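Local coordinates for protein succinate dehydrogenase subunit A (Mycolicibacterium smegmatis, PDB 7D6V) that probably oxidises succinate to fumarate as the FAD-bearing flavoprotein subunit of the mycobacterial succinate dehydrogenase Sdh1, which passes electrons to quinone, at residues A554-E559 and D594-P599; G77-N82 and E619-P624. One frame throughout, in Å; residues are numbered along the deposited sequence.

Contact 1. Residues A554-E559 and D594-P599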
loop_
_atom_site.group_PDB
_atom_site.type_symbol
_atom_site.label_atom_id
_atom_site.label_comp_id
_atom_site.label_asym_id
_atom_site.label_seq_id
_atom_site.Cartn_x
_atom_site.Cartn_y
_atom_site.Cartn_z
ATOM N N ALA A 554 -4.896 7.798 -34.450
ATOM C CA ALA A 554 -5.723 8.972 -34.199
ATOM C C ALA A 554 -5.904 9.811 -35.453
ATOM O O ALA A 554 -6.966 10.411 -35.649
ATOM C CB ALA A 554 -5.112 9.816 -33.082
ATOM N N LEU A 555 -4.885 9.873 -36.309
ATOM C CA LEU A 555 -5.043 10.587 -37.571
ATOM C C LEU A 555 -5.988 9.848 -38.507
ATOM O O LEU A 555 -6.755 10.476 -39.245
ATOM C CB LEU A 555 -3.687 10.787 -38.241
ATOM C CG LEU A 555 -3.722 11.615 -39.526
ATOM C CD1 LEU A 555 -3.926 13.086 -39.207
ATOM C CD2 LEU A 555 -2.461 11.409 -40.337
ATOM N N GLN A 556 -5.945 8.516 -38.498
ATOM C CA GLN A 556 -6.730 7.764 -39.468
ATOM C C GLN A 556 -8.207 7.683 -39.104
ATOM O O GLN A 556 -9.051 7.662 -40.005
ATOM C CB GLN A 556 -6.155 6.360 -39.635
ATOM C CG GLN A 556 -6.559 5.704 -40.937
ATOM C CD GLN A 556 -5.482 4.803 -41.487
ATOM O OE1 GLN A 556 -4.297 5.008 -41.234
ATOM N NE2 GLN A 556 -5.888 3.793 -42.245
ATOM N N ARG A 557 -8.552 7.630 -37.817
ATOM C CA ARG A 557 -9.962 7.511 -37.436
ATOM C C ARG A 557 -10.619 8.885 -37.484
ATOM O O ARG A 557 -10.437 9.709 -36.586
ATOM C CB ARG A 557 -10.107 6.885 -36.054
ATOM C CG ARG A 557 -11.560 6.732 -35.626
ATOM C CD ARG A 557 -11.723 5.829 -34.423
ATOM N NE ARG A 557 -11.471 4.432 -34.752
ATOM C CZ ARG A 557 -12.422 3.541 -35.008
ATOM N NH1 ARG A 557 -13.696 3.899 -34.979
ATOM N NH2 ARG A 557 -12.099 2.290 -35.297
ATOM N N THR A 558 -11.406 9.130 -38.527
ATOM C CA THR A 558 -12.059 10.424 -38.727
ATOM C C THR A 558 -13.506 10.394 -38.235
ATOM O O THR A 558 -14.456 10.549 -39.001
ATOM C CB THR A 558 -11.984 10.830 -40.196
ATOM O OG1 THR A 558 -12.598 9.819 -41.005
ATOM C CG2 THR A 558 -10.542 11.004 -40.624
ATOM N N GLU A 559 -13.657 10.196 -36.929
ATOM C CA GLU A 559 -14.940 10.293 -36.243
ATOM C C GLU A 559 -14.652 10.270 -34.749
ATOM O O GLU A 559 -13.541 9.950 -34.322
ATOM C CB GLU A 559 -15.903 9.176 -36.672
ATOM C CG GLU A 559 -15.447 7.750 -36.391
ATOM C CD GLU A 559 -15.909 7.226 -35.050
ATOM O OE1 GLU A 559 -16.888 7.768 -34.508
ATOM O OE2 GLU A 559 -15.306 6.261 -34.543
ATOM N N ASP A 594 5.495 2.041 -38.705
ATOM C CA ASP A 594 4.250 1.297 -38.615
ATOM C C ASP A 594 3.316 1.653 -39.762
ATOM O O ASP A 594 3.329 2.773 -40.277
ATOM C CB ASP A 594 3.543 1.563 -37.287
ATOM C CG ASP A 594 4.462 1.403 -36.102
ATOM O OD1 ASP A 594 5.096 2.402 -35.702
ATOM O OD2 ASP A 594 4.553 0.279 -35.567
ATOM N N VAL A 595 2.507 0.673 -40.151
ATOM C CA VAL A 595 1.419 0.852 -41.101
ATOM C C VAL A 595 0.123 0.483 -40.397
ATOM O O VAL A 595 0.051 -0.556 -39.728
ATOM C CB VAL A 595 1.622 0.001 -42.368
ATOM C CG1 VAL A 595 0.308 -0.192 -43.100
ATOM C CG2 VAL A 595 2.628 0.660 -43.278
ATOM N N THR A 596 -0.884 1.341 -40.522
ATOM C CA THR A 596 -2.194 1.113 -39.934
ATOM C C THR A 596 -3.196 0.817 -41.043
ATOM O O THR A 596 -3.284 1.564 -42.022
ATOM C CB THR A 596 -2.639 2.321 -39.108
ATOM O OG1 THR A 596 -1.549 2.764 -38.292
ATOM C CG2 THR A 596 -3.771 1.938 -38.195
ATOM N N VAL A 597 -3.944 -0.273 -40.884
ATOM C CA VAL A 597 -4.868 -0.775 -41.891
ATOM C C VAL A 597 -6.267 -0.782 -41.272
ATOM O O VAL A 597 -6.437 -0.550 -40.078
ATOM C CB VAL A 597 -4.460 -2.178 -42.392
ATOM C CG1 VAL A 597 -5.193 -2.560 -43.674
ATOM C CG2 VAL A 597 -2.955 -2.247 -42.601
ATOM N N THR A 598 -7.279 -1.036 -42.103
ATOM C CA THR A 598 -8.682 -0.964 -41.697
ATOM C C THR A 598 -9.400 -2.282 -41.970
ATOM O O THR A 598 -9.967 -2.473 -43.056
ATOM C CB THR A 598 -9.380 0.183 -42.421
ATOM O OG1 THR A 598 -9.404 -0.091 -43.827
ATOM C CG2 THR A 598 -8.636 1.482 -42.195
ATOM N N PRO A 599 -9.391 -3.223 -41.029
ATOM C CA PRO A 599 -10.194 -4.441 -41.176
ATOM C C PRO A 599 -11.574 -4.314 -40.544
ATOM O O PRO A 599 -11.827 -3.463 -39.692
ATOM C CB PRO A 599 -9.369 -5.498 -40.427
ATOM C CG PRO A 599 -8.633 -4.729 -39.434
ATOM C CD PRO A 599 -8.305 -3.407 -40.055
#
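Gln556, at the end of helix 532-556, reaches across to Thr596 and Thr598 in the segment 594-599. Its CG lies anti to the backbone N (chi1 -159°), and the chain then bends at chi2. This carries the terminal amide to the strand backbone. There NE2 donates a weak hydrogen bond to the carbonyl O of Thr596, with Gln556 NE2 3.4 Å from Thr596 O and an N-H...O angle of 143°. The side chains of these two residues point in opposite senses as they pass, and Gln556 OE1 comes 3.8 Å from Thr596 CB, a plain van der Waals approach. Thr598 crosses the amide at about a right angle with its methyl. Its CG2 lies anti to the carbonyl carbon, which brings Thr598 CG2 to 3.6 Å from Gln556 NE2.

Within 554-559 the chain leaves the helix at Arg557, whose guanidinium turns to Glu559. Arg557 NH1 and Glu559 OE2 form a salt bridge at 2.9 Å. The carboxylate oxygen sits in the guanidinium plane and uses its anti lone pair. Arg557 NE also pairs with Glu244, and NH1 and NH2 bond the carbonyls of Trp576 and Thr579. The guanidinium is therefore gripped on all three nitrogens and its rotation is fixed.

Strand 594-597 pairs with strand 582-585 in a two-stranded antiparallel hairpin of the C-terminal region. Between helix end and hairpin there is a single weak N-H...O bond, and the other touches are van der Waals. This chemistry implies a modest link at the surface, made through one flexible amide.

Contact 2. Residues G77-N82 and E619-P624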
loop_
_atom_site.group_PDB
_atom_site.type_symbol
_atom_site.label_atom_id
_atom_site.label_comp_id
_atom_site.label_asym_id
_atom_site.label_seq_id
_atom_site.Cartn_x
_atom_site.Cartn_y
_atom_site.Cartn_z
ATOM N N GLY A 77 -21.077 1.087 -22.634
ATOM C CA GLY A 77 -19.893 1.824 -22.251
ATOM C C GLY A 77 -18.699 1.369 -23.056
ATOM O O GLY A 77 -17.903 0.546 -22.596
ATOM N N GLY A 78 -18.579 1.885 -24.272
ATOM C CA GLY A 78 -17.673 1.345 -25.260
ATOM C C GLY A 78 -18.280 1.526 -26.631
ATOM O O GLY A 78 -17.625 1.299 -27.652
ATOM N N LYS A 79 -19.548 1.936 -26.646
ATOM C CA LYS A 79 -20.240 2.385 -27.853
ATOM C C LYS A 79 -20.316 1.291 -28.910
ATOM O O LYS A 79 -20.286 1.572 -30.109
ATOM C CB LYS A 79 -19.589 3.646 -28.426
ATOM C CG LYS A 79 -20.125 4.935 -27.828
ATOM C CD LYS A 79 -19.716 5.091 -26.378
ATOM C CE LYS A 79 -20.334 6.324 -25.757
ATOM N NZ LYS A 79 -20.115 6.352 -24.288
ATOM N N PHE A 80 -20.412 0.042 -28.460
ATOM C CA PHE A 80 -20.582 -1.128 -29.315
ATOM C C PHE A 80 -19.406 -1.333 -30.262
ATOM O O PHE A 80 -19.536 -2.004 -31.289
ATOM C CB PHE A 80 -21.904 -1.054 -30.085
ATOM C CG PHE A 80 -23.111 -1.087 -29.196
ATOM C CD1 PHE A 80 -23.670 0.085 -28.724
ATOM C CD2 PHE A 80 -23.670 -2.291 -28.811
ATOM C CE1 PHE A 80 -24.770 0.057 -27.899
ATOM C CE2 PHE A 80 -24.772 -2.324 -27.985
ATOM C CZ PHE A 80 -25.323 -1.149 -27.530
ATOM N N LEU A 81 -18.251 -0.773 -29.919
ATOM C CA LEU A 81 -17.004 -1.082 -30.597
ATOM C C LEU A 81 -16.290 -2.260 -29.948
ATOM O O LEU A 81 -15.281 -2.732 -30.479
ATOM C CB LEU A 81 -16.094 0.153 -30.590
ATOM C CG LEU A 81 -14.810 0.147 -31.419
ATOM C CD1 LEU A 81 -15.127 0.131 -32.902
ATOM C CD2 LEU A 81 -13.941 1.317 -31.064
ATOM N N ASN A 82 -16.820 -2.754 -28.832
ATOM C CA ASN A 82 -16.190 -3.817 -28.060
ATOM C C ASN A 82 -16.070 -5.095 -28.877
ATOM O O ASN A 82 -16.833 -5.338 -29.813
ATOM C CB ASN A 82 -17.022 -4.112 -26.813
ATOM C CG ASN A 82 -17.286 -2.885 -25.979
ATOM O OD1 ASN A 82 -18.307 -2.226 -26.142
ATOM N ND2 ASN A 82 -16.401 -2.607 -25.039
ATOM N N GLU A 619 -30.119 1.323 -33.216
ATOM C CA GLU A 619 -30.161 2.148 -34.413
ATOM C C GLU A 619 -29.339 3.418 -34.273
ATOM O O GLU A 619 -29.163 4.137 -35.260
ATOM C CB GLU A 619 -31.608 2.491 -34.755
ATOM C CG GLU A 619 -32.297 1.437 -35.596
ATOM C CD GLU A 619 -33.651 1.878 -36.093
ATOM O OE1 GLU A 619 -34.246 2.783 -35.475
ATOM O OE2 GLU A 619 -34.121 1.320 -37.106
ATOM N N LYS A 620 -28.839 3.709 -33.077
ATOM C CA LYS A 620 -27.955 4.838 -32.858
ATOM C C LYS A 620 -26.486 4.482 -33.037
ATOM O O LYS A 620 -25.639 5.381 -32.995
ATOM C CB LYS A 620 -28.175 5.402 -31.453
ATOM C CG LYS A 620 -29.635 5.516 -31.062
ATOM C CD LYS A 620 -29.794 6.182 -29.710
ATOM C CE LYS A 620 -29.090 5.390 -28.627
ATOM N NZ LYS A 620 -29.624 5.703 -27.275
ATOM N N TYR A 621 -26.163 3.205 -33.236
ATOM C CA TYR A 621 -24.775 2.769 -33.295
ATOM C C TYR A 621 -24.498 1.903 -34.516
ATOM O O TYR A 621 -23.359 1.831 -34.983
ATOM C CB TYR A 621 -24.407 2.001 -32.026
ATOM C CG TYR A 621 -24.523 2.807 -30.756
ATOM C CD1 TYR A 621 -23.444 3.527 -30.268
ATOM C CD2 TYR A 621 -25.709 2.843 -30.040
ATOM C CE1 TYR A 621 -23.541 4.259 -29.109
ATOM C CE2 TYR A 621 -25.817 3.574 -28.879
ATOM C CZ TYR A 621 -24.729 4.279 -28.418
ATOM O OH TYR A 621 -24.830 5.010 -27.260
ATOM N N TYR A 622 -25.525 1.246 -35.039
ATOM C CA TYR A 622 -25.363 0.273 -36.105
ATOM C C TYR A 622 -26.021 0.765 -37.385
ATOM O O TYR A 622 -27.031 1.472 -37.354
ATOM C CB TYR A 622 -25.965 -1.081 -35.714
ATOM C CG TYR A 622 -25.134 -1.879 -34.739
ATOM C CD1 TYR A 622 -24.468 -3.023 -35.142
ATOM C CD2 TYR A 622 -25.026 -1.493 -33.413
ATOM C CE1 TYR A 622 -23.710 -3.752 -34.256
ATOM C CE2 TYR A 622 -24.272 -2.217 -32.521
ATOM C CZ TYR A 622 -23.615 -3.345 -32.947
ATOM O OH TYR A 622 -22.862 -4.070 -32.058
ATOM N N THR A 623 -25.433 0.380 -38.513
ATOM C CA THR A 623 -26.074 0.566 -39.799
ATOM C C THR A 623 -27.267 -0.379 -39.905
ATOM O O THR A 623 -27.377 -1.339 -39.139
ATOM C CB THR A 623 -25.084 0.302 -40.933
ATOM O OG1 THR A 623 -24.679 -1.070 -40.907
ATOM C CG2 THR A 623 -23.857 1.183 -40.788
ATOM N N PRO A 624 -28.187 -0.136 -40.847
ATOM C CA PRO A 624 -29.314 -1.067 -41.009
ATOM C C PRO A 624 -28.859 -2.422 -41.524
ATOM O O PRO A 624 -29.343 -2.920 -42.546
ATOM C CB PRO A 624 -30.223 -0.355 -42.019
ATOM C CG PRO A 624 -29.360 0.668 -42.669
ATOM C CD PRO A 624 -28.376 1.092 -41.635
#
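Phe80 meets Tyr621 and Tyr622, and the three rings form an aromatic cluster. The Phe80 and Tyr621 rings lie obliquely, with centroids 4.8 Å apart and planes at 52°. Phe80 CD1 stands over one face of Tyr621, offset toward the rim, and comes 3.5 Å from Tyr621 CG. Tyr622 forms an offset edge-to-face pair with Phe80. Its edge is directed at the Phe80 face, with the planes at 74°. Tyr622 CE2 and OH lead, lying near Phe80 CB and CD2. Phe80 has CG anti to its carbonyl carbon (chi1 -64°), which sends the ring out toward both tyrosines.

Aliphatic contacts fill in around the rings. Phe80 CB packs 3.6 Å from Tyr622 CE2. Lys79 lays its CG at the edge of the Tyr621 ring, 3.7 Å from Tyr621 CE1. Its chain bends at chi2, and the amine leads away from 619-624.

No hydrogen bond links the two segments. The Phe80 carbonyl accepts a hydrogen bond from Arg577, whose cation-pi contact with Tyr622 joins both sides of the contact.

Backbone bonds shape the 77-82 side. Lys79, with positive phi, is the C-prime residue of a Schellman motif ending helix 67-76, in which Phe80 N bonds Met75 O and Lys79 N bonds Arg76 O. Gly78 to Leu81 form a type I' turn, closed by Leu81 N to Gly78 O at 3.1 Å.

Phe80 also packs against Met75 of helix 67-76, against Glu617 and Leu618 of helix 615-618, and edge-to-face with Phe613. The contact therefore joins the linker between helices 67-76 and 84-102 to the C-terminal tail just after helix 615-618.

The two contacts have centres about 19 Å apart. Their nearest atoms are about 4 Å apart, but they do not touch. Along the chain the order is 77-82, 554-559, 594-599, 619-624, so contact 1 falls between the two halves of contact 2. They share no helix or strand. Contact 1 joins helix 532-556 to the 582-597 hairpin within the C-terminal family region. Contact 2 brings the chain's tail back to a loop of the FAD-binding region. Arg561 lies between them, with a long, weak ion pair to Glu559 and a weak hydrogen bond to the Lys79 carbonyl. Contact 1 is internal to the C-terminal region, whereas contact 2 attaches the tail to the flavin-binding part.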